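Local coordinates for specific mitochondrial acyl carrier protein (Toxoplasma, PDB 3CE7) that probably carries growing acyl chains on a phosphopantetheine arm during mitochondrial fatty acid synthesis, as other acyl carrier proteins do, at residues C28-E36 with L44-W55. Residues are numbered along the deposited sequence; the frame is centred on the assembly and turned at random.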
ATOM      1  N   CYS A  28      -6.296   1.320   0.602  1.00 17.26           N
ATOM      2  CA  CYS A  28      -6.414  -0.102   0.332  1.00 17.55           C
ATOM      3  C   CYS A  28      -7.866  -0.541   0.448  1.00 17.31           C
ATOM      4  O   CYS A  28      -8.328  -1.365  -0.336  1.00 16.89           O
ATOM      5  CB  CYS A  28      -5.563  -0.900   1.308  1.00 16.94           C
ATOM      6  SG  CYS A  28      -5.670  -2.708   1.048  1.00 18.36           S
ATOM      7  N   GLN A  29      -8.577   0.016   1.425  1.00 17.69           N
ATOM      8  CA  GLN A  29      -9.973  -0.356   1.656  1.00 18.41           C
ATOM      9  C   GLN A  29     -10.859  -0.132   0.431  1.00 19.13           C
ATOM     10  O   GLN A  29     -11.833  -0.853   0.233  1.00 19.42           O
ATOM     11  CB  GLN A  29     -10.530   0.364   2.888  1.00 18.42           C
ATOM     12  CG  GLN A  29      -9.988  -0.231   4.198  1.00 18.24           C
ATOM     13  CD  GLN A  29     -10.274   0.630   5.423  1.00 19.10           C
ATOM     14  OE1 GLN A  29     -10.490   1.835   5.323  1.00 22.88           O
ATOM     15  NE2 GLN A  29     -10.257   0.001   6.596  1.00 19.72           N
ATOM     16  N   LYS A  30     -10.503   0.848  -0.401  1.00 19.98           N
ATOM     17  CA  LYS A  30     -11.286   1.143  -1.606  1.00 20.88           C
ATOM     18  C   LYS A  30     -11.198   0.010  -2.634  1.00 21.13           C
ATOM     19  O   LYS A  30     -12.070  -0.126  -3.501  1.00 22.21           O
ATOM     20  CB  LYS A  30     -10.842   2.465  -2.251  1.00 21.56           C
ATOM     21  CG  LYS A  30     -10.690   3.650  -1.296  1.00 23.91           C
ATOM     22  CD  LYS A  30     -12.007   4.127  -0.714  1.00 27.30           C
ATOM     23  CE  LYS A  30     -11.844   5.501  -0.064  1.00 29.53           C
ATOM     24  NZ  LYS A  30     -12.848   5.715   1.014  1.00 31.43           N
ATOM     25  N   PHE A  31     -10.154  -0.810  -2.528  1.00 20.46           N
ATOM     26  CA  PHE A  31      -9.964  -1.952  -3.424  1.00 20.66           C
ATOM     27  C   PHE A  31     -10.806  -3.156  -3.001  1.00 21.08           C
ATOM     28  O   PHE A  31     -10.971  -4.106  -3.770  1.00 21.82           O
ATOM     29  CB  PHE A  31      -8.499  -2.386  -3.437  1.00 20.81           C
ATOM     30  CG  PHE A  31      -7.605  -1.562  -4.333  1.00 19.82           C
ATOM     31  CD1 PHE A  31      -7.417  -0.196  -4.103  1.00 21.04           C
ATOM     32  CD2 PHE A  31      -6.905  -2.172  -5.372  1.00 21.97           C
ATOM     33  CE1 PHE A  31      -6.570   0.553  -4.919  1.00 20.58           C
ATOM     34  CE2 PHE A  31      -6.059  -1.432  -6.195  1.00 22.36           C
ATOM     35  CZ  PHE A  31      -5.895  -0.058  -5.959  1.00 21.61           C
ATOM     36  N   LEU A  32     -11.325  -3.125  -1.776  1.00 21.47           N
ATOM     37  CA  LEU A  32     -11.802  -4.352  -1.148  1.00 22.04           C
ATOM     38  C   LEU A  32     -13.310  -4.524  -1.150  1.00 23.36           C
ATOM     39  O   LEU A  32     -14.076  -3.564  -1.264  1.00 23.99           O
ATOM     40  CB  LEU A  32     -11.265  -4.467   0.288  1.00 21.20           C
ATOM     41  CG  LEU A  32      -9.742  -4.372   0.453  1.00 19.70           C
ATOM     42  CD1 LEU A  32      -9.342  -4.549   1.920  1.00 19.13           C
ATOM     43  CD2 LEU A  32      -9.016  -5.362  -0.432  1.00 20.34           C
ATOM     44  N   GLN A  33     -13.712  -5.783  -1.024  1.00 24.75           N
ATOM     45  CA  GLN A  33     -15.112  -6.143  -0.875  0.50 25.48           C
ATOM     46  C   GLN A  33     -15.630  -5.511   0.411  1.00 25.85           C
ATOM     47  O   GLN A  33     -14.913  -5.453   1.414  1.00 25.24           O
ATOM     48  CB  GLN A  33     -15.256  -7.673  -0.838  0.50 25.87           C
ATOM     49  CG  GLN A  33     -16.689  -8.207  -0.734  0.50 26.79           C
ATOM     50  CD  GLN A  33     -17.575  -7.794  -1.906  0.50 27.86           C
ATOM     51  OE1 GLN A  33     -18.638  -7.206  -1.712  0.50 29.28           O
ATOM     52  NE2 GLN A  33     -17.133  -8.089  -3.127  0.50 29.37           N
ATOM     53  N   LYS A  34     -16.874  -5.034   0.381  1.00 26.44           N
ATOM     54  CA  LYS A  34     -17.491  -4.394   1.544  1.00 27.44           C
ATOM     55  C   LYS A  34     -17.401  -5.288   2.773  1.00 27.64           C
ATOM     56  O   LYS A  34     -17.640  -6.498   2.689  1.00 28.81           O
ATOM     57  CB  LYS A  34     -18.953  -4.052   1.261  1.00 27.81           C
ATOM     58  N   GLY A  35     -17.026  -4.692   3.901  1.00 27.57           N
ATOM     59  CA  GLY A  35     -16.891  -5.428   5.160  1.00 26.89           C
ATOM     60  C   GLY A  35     -15.590  -6.194   5.348  1.00 26.23           C
ATOM     61  O   GLY A  35     -15.321  -6.685   6.447  1.00 26.45           O
ATOM     62  N   GLU A  36     -14.789  -6.316   4.286  1.00 25.33           N
ATOM     63  CA  GLU A  36     -13.475  -6.961   4.372  1.00 24.80           C
ATOM     64  C   GLU A  36     -12.588  -6.149   5.300  1.00 23.81           C
ATOM     65  O   GLU A  36     -12.572  -4.918   5.226  1.00 24.24           O
ATOM     66  CB  GLU A  36     -12.828  -7.065   2.982  1.00 25.25           C
ATOM     67  CG  GLU A  36     -11.569  -7.897   2.921  1.00 26.75           C
ATOM     68  CD  GLU A  36     -11.823  -9.397   2.869  1.00 28.73           C
ATOM     69  OE1 GLU A  36     -13.003  -9.830   2.817  1.00 31.57           O
ATOM     70  OE2 GLU A  36     -10.823 -10.140   2.887  1.00 28.11           O
ATOM     71  N   LEU A  44      -1.599  -9.096   2.015  1.00 20.27           N
ATOM     72  CA  LEU A  44      -2.469  -8.590   0.951  1.00 20.79           C
ATOM     73  C   LEU A  44      -3.155  -9.716   0.186  1.00 22.13           C
ATOM     74  O   LEU A  44      -4.353  -9.630  -0.092  1.00 20.86           O
ATOM     75  CB  LEU A  44      -1.684  -7.712  -0.024  1.00 21.01           C
ATOM     76  CG  LEU A  44      -1.155  -6.385   0.523  1.00 20.01           C
ATOM     77  CD1 LEU A  44      -0.176  -5.771  -0.465  1.00 20.95           C
ATOM     78  CD2 LEU A  44      -2.290  -5.431   0.827  1.00 21.08           C
ATOM     79  N   GLU A  45      -2.392 -10.775  -0.092  1.00 23.51           N
ATOM     80  CA  GLU A  45      -2.891 -11.895  -0.894  0.50 24.72           C
ATOM     81  C   GLU A  45      -4.021 -12.691  -0.240  1.00 25.00           C
ATOM     82  O   GLU A  45      -4.627 -13.563  -0.882  1.00 25.05           O
ATOM     83  CB  GLU A  45      -1.738 -12.818  -1.295  0.50 25.04           C
ATOM     84  CG  GLU A  45      -1.341 -12.733  -2.767  0.50 27.48           C
ATOM     85  CD  GLU A  45      -0.594 -11.463  -3.158  0.50 29.26           C
ATOM     86  OE1 GLU A  45      -0.496 -11.207  -4.376  0.50 30.48           O
ATOM     87  OE2 GLU A  45      -0.089 -10.732  -2.273  0.50 31.21           O
ATOM     88  N   GLU A  46      -4.314 -12.384   1.020  1.00 25.63           N
ATOM     89  CA  GLU A  46      -5.400 -13.046   1.741  1.00 26.87           C
ATOM     90  C   GLU A  46      -6.700 -12.216   1.734  1.00 26.09           C
ATOM     91  O   GLU A  46      -7.752 -12.689   2.174  1.00 26.47           O
ATOM     92  CB  GLU A  46      -4.921 -13.466   3.148  1.00 27.29           C
ATOM     93  CG  GLU A  46      -3.911 -14.641   3.076  1.00 29.68           C
ATOM     94  CD  GLU A  46      -2.984 -14.813   4.297  1.00 30.09           C
ATOM     95  OE1 GLU A  46      -3.225 -14.216   5.368  1.00 33.91           O
ATOM     96  OE2 GLU A  46      -1.994 -15.575   4.170  1.00 34.84           O
ATOM     97  N   LEU A  47      -6.627 -11.007   1.171  1.00 24.78           N
ATOM     98  CA  LEU A  47      -7.739 -10.062   1.147  1.00 24.66           C
ATOM     99  C   LEU A  47      -8.647 -10.262  -0.061  1.00 24.61           C
ATOM    100  O   LEU A  47      -8.167 -10.516  -1.156  1.00 24.80           O
ATOM    101  CB  LEU A  47      -7.212  -8.622   1.119  1.00 24.50           C
ATOM    102  CG  LEU A  47      -6.369  -8.147   2.307  1.00 24.30           C
ATOM    103  CD1 LEU A  47      -5.784  -6.760   2.018  1.00 25.07           C
ATOM    104  CD2 LEU A  47      -7.177  -8.151   3.606  1.00 25.33           C
ATOM    105  N   ARG A  48      -9.951 -10.109   0.150  1.00 25.39           N
ATOM    106  CA  ARG A  48     -10.922 -10.211  -0.938  1.00 26.11           C
ATOM    107  C   ARG A  48     -11.216  -8.843  -1.546  1.00 26.17           C
ATOM    108  O   ARG A  48     -11.598  -7.904  -0.837  1.00 25.67           O
ATOM    109  CB  ARG A  48     -12.210 -10.872  -0.449  1.00 26.66           C
ATOM    110  CG  ARG A  48     -13.097 -11.362  -1.581  1.00 28.97           C
ATOM    111  CD  ARG A  48     -14.046 -12.455  -1.101  1.00 31.15           C
ATOM    112  NE  ARG A  48     -13.340 -13.668  -0.697  1.00 34.04           N
ATOM    113  CZ  ARG A  48     -12.968 -14.644  -1.523  1.00 35.21           C
ATOM    114  NH1 ARG A  48     -12.331 -15.701  -1.042  1.00 37.04           N
ATOM    115  NH2 ARG A  48     -13.217 -14.566  -2.828  1.00 35.80           N
ATOM    116  N   THR A  49     -11.054  -8.751  -2.864  1.00 26.96           N
ATOM    117  CA  THR A  49     -11.262  -7.493  -3.595  1.00 28.24           C
ATOM    118  C   THR A  49     -12.713  -7.330  -4.057  1.00 29.74           C
ATOM    119  O   THR A  49     -13.526  -8.245  -3.901  1.00 29.67           O
ATOM    120  CB  THR A  49     -10.319  -7.387  -4.808  1.00 28.13           C
ATOM    121  OG1 THR A  49     -10.697  -8.354  -5.802  1.00 28.21           O
ATOM    122  CG2 THR A  49      -8.867  -7.615  -4.392  1.00 28.40           C
ATOM    123  N   ARG A  50     -13.025  -6.160  -4.619  1.00 31.42           N
ATOM    124  CA  ARG A  50     -14.365  -5.844  -5.140  1.00 33.60           C
ATOM    125  C   ARG A  50     -14.854  -6.880  -6.147  1.00 34.32           C
ATOM    126  O   ARG A  50     -16.061  -7.014  -6.379  1.00 35.15           O
ATOM    127  CB  ARG A  50     -14.364  -4.471  -5.821  1.00 33.86           C
ATOM    128  CG  ARG A  50     -14.060  -3.292  -4.911  1.00 36.09           C
ATOM    129  CD  ARG A  50     -15.276  -2.844  -4.120  1.00 38.58           C
ATOM    130  NE  ARG A  50     -15.027  -1.570  -3.448  1.00 40.36           N
ATOM    131  CZ  ARG A  50     -15.596  -0.411  -3.780  1.00 41.68           C
ATOM    132  NH1 ARG A  50     -16.478  -0.347  -4.776  1.00 42.07           N
ATOM    133  NH2 ARG A  50     -15.292   0.688  -3.101  1.00 41.94           N
ATOM    134  N   GLU A  51     -13.900  -7.596  -6.740  1.00 35.16           N
ATOM    135  CA  GLU A  51     -14.159  -8.607  -7.763  1.00 35.80           C
ATOM    136  C   GLU A  51     -14.475  -9.978  -7.181  1.00 35.70           C
ATOM    137  O   GLU A  51     -14.558 -10.957  -7.933  1.00 36.19           O
ATOM    138  CB  GLU A  51     -12.940  -8.748  -8.673  1.00 36.03           C
ATOM    139  CG  GLU A  51     -12.505  -7.470  -9.351  1.00 38.07           C
ATOM    140  CD  GLU A  51     -11.285  -7.672 -10.226  1.00 40.79           C
ATOM    141  OE1 GLU A  51     -11.183  -8.742 -10.859  1.00 42.80           O
ATOM    142  OE2 GLU A  51     -10.432  -6.759 -10.281  1.00 41.90           O
ATOM    143  N   ASP A  52     -14.649 -10.030  -5.853  1.00 35.29           N
ATOM    144  CA  ASP A  52     -14.877 -11.271  -5.103  0.50 34.85           C
ATOM    145  C   ASP A  52     -13.859 -12.362  -5.438  1.00 34.36           C
ATOM    146  O   ASP A  52     -14.181 -13.556  -5.518  1.00 34.74           O
ATOM    147  CB  ASP A  52     -16.327 -11.762  -5.259  0.50 35.14           C
ATOM    148  CG  ASP A  52     -17.329 -10.894  -4.500  0.50 35.48           C
ATOM    149  OD1 ASP A  52     -17.036  -9.706  -4.241  0.50 35.74           O
ATOM    150  OD2 ASP A  52     -18.421 -11.403  -4.163  0.50 35.97           O
ATOM    151  N   ARG A  53     -12.614 -11.931  -5.629  1.00 32.86           N
ATOM    152  CA  ARG A  53     -11.471 -12.816  -5.788  1.00 31.42           C
ATOM    153  C   ARG A  53     -10.422 -12.325  -4.794  1.00 29.86           C
ATOM    154  O   ARG A  53     -10.526 -11.202  -4.291  1.00 29.91           O
ATOM    155  CB  ARG A  53     -10.921 -12.764  -7.222  1.00 31.53           C
ATOM    156  CG  ARG A  53     -10.330 -11.419  -7.637  1.00 32.60           C
ATOM    157  CD  ARG A  53      -9.982 -11.388  -9.118  0.50 32.43           C
ATOM    158  NE  ARG A  53      -8.692 -12.017  -9.405  0.50 34.38           N
ATOM    159  CZ  ARG A  53      -8.291 -12.397 -10.617  0.50 35.21           C
ATOM    160  NH1 ARG A  53      -7.098 -12.960 -10.778  0.50 35.73           N
ATOM    161  NH2 ARG A  53      -9.080 -12.222 -11.672  0.50 35.16           N
ATOM    162  N   LEU A  54      -9.425 -13.152  -4.509  1.00 28.25           N
ATOM    163  CA  LEU A  54      -8.336 -12.720  -3.642  1.00 26.52           C
ATOM    164  C   LEU A  54      -7.399 -11.754  -4.370  1.00 25.09           C
ATOM    165  O   LEU A  54      -7.148 -11.883  -5.572  1.00 24.44           O
ATOM    166  CB  LEU A  54      -7.564 -13.915  -3.078  1.00 27.58           C
ATOM    167  CG  LEU A  54      -8.376 -14.874  -2.193  1.00 27.92           C
ATOM    168  CD1 LEU A  54      -7.497 -16.002  -1.691  1.00 29.33           C
ATOM    169  CD2 LEU A  54      -9.037 -14.159  -1.019  1.00 29.70           C
ATOM    170  N   TRP A  55      -6.905 -10.778  -3.619  1.00 23.26           N
ATOM    171  CA  TRP A  55      -5.903  -9.827  -4.085  1.00 22.18           C
ATOM    172  C   TRP A  55      -4.747 -10.555  -4.765  1.00 21.77           C
ATOM    173  O   TRP A  55      -4.244 -11.553  -4.243  1.00 22.22           O
ATOM    174  CB  TRP A  55      -5.382  -9.088  -2.857  1.00 21.49           C
ATOM    175  CG  TRP A  55      -4.382  -7.991  -3.096  1.00 20.93           C
ATOM    176  CD1 TRP A  55      -3.083  -8.117  -3.511  1.00 21.06           C
ATOM    177  CD2 TRP A  55      -4.607  -6.598  -2.881  1.00 21.09           C
ATOM    178  NE1 TRP A  55      -2.485  -6.867  -3.584  1.00 19.91           N
ATOM    179  CE2 TRP A  55      -3.397  -5.922  -3.192  1.00 21.15           C
ATOM    180  CE3 TRP A  55      -5.712  -5.852  -2.447  1.00 20.30           C
ATOM    181  CZ2 TRP A  55      -3.270  -4.526  -3.102  1.00 19.83           C
ATOM    182  CZ3 TRP A  55      -5.587  -4.456  -2.359  1.00 20.89           C
ATOM    183  CH2 TRP A  55      -4.368  -3.814  -2.684  1.00 20.49           C
TER
HETATM  184  O   HOH W   1     -14.626  -0.827  -0.247  1.00 41.18           O
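With CG of Trp55 anti to the backbone N (chi1 -177°) and SG of Cys28 likewise (chi1 179°), indole and thiol are swung toward each other, and Cys28 SG lies 3.8 Å from Trp55 CZ3, obliquely to the ring. Beside the sulfur, Phe31 packs on the same corner: its CB sits 3.7 Å from Trp55 CZ3, and the two ring planes lie 34° apart, meeting obliquely. Leu32 CD2 meets the indole differently, at the ring edge, 3.9 Å from CE3, while Leu44 CB covers part of one face. Trp55 NE1 is hydrogen-bonded to Thr60 OG1 on helix 57-71, which pins the far side of the ring.

Next to this apolar cluster the backbones form a single beta bridge at Leu32 and Thr49. Gln33 N gives an almost straight bond to Arg48 O (3.0 Å), and Arg50 N binds Phe31 O at 3.0 Å. The same Arg48 also uses its N-H, giving a 2.9 Å bond to Glu36 OE2, which it meets from above the carboxylate plane. Arg50 folds back at chi2, bringing NE to Leu32 O in a weak bond of 3.1 Å; water 1 donates to that same oxygen and to Gln29 O.

The first long loop of the acyl carrier protein helical bundle, between helices 17-29 and 57-71, is thus folded back on itself by two backbone hydrogen bonds and two using a side chain, one weak, beside an apolar cluster whose Cys28 and Phe31 also touch helix 57-71; the Glu36 carboxylate, accepting a backbone N-H, is probably stabilised as an anion.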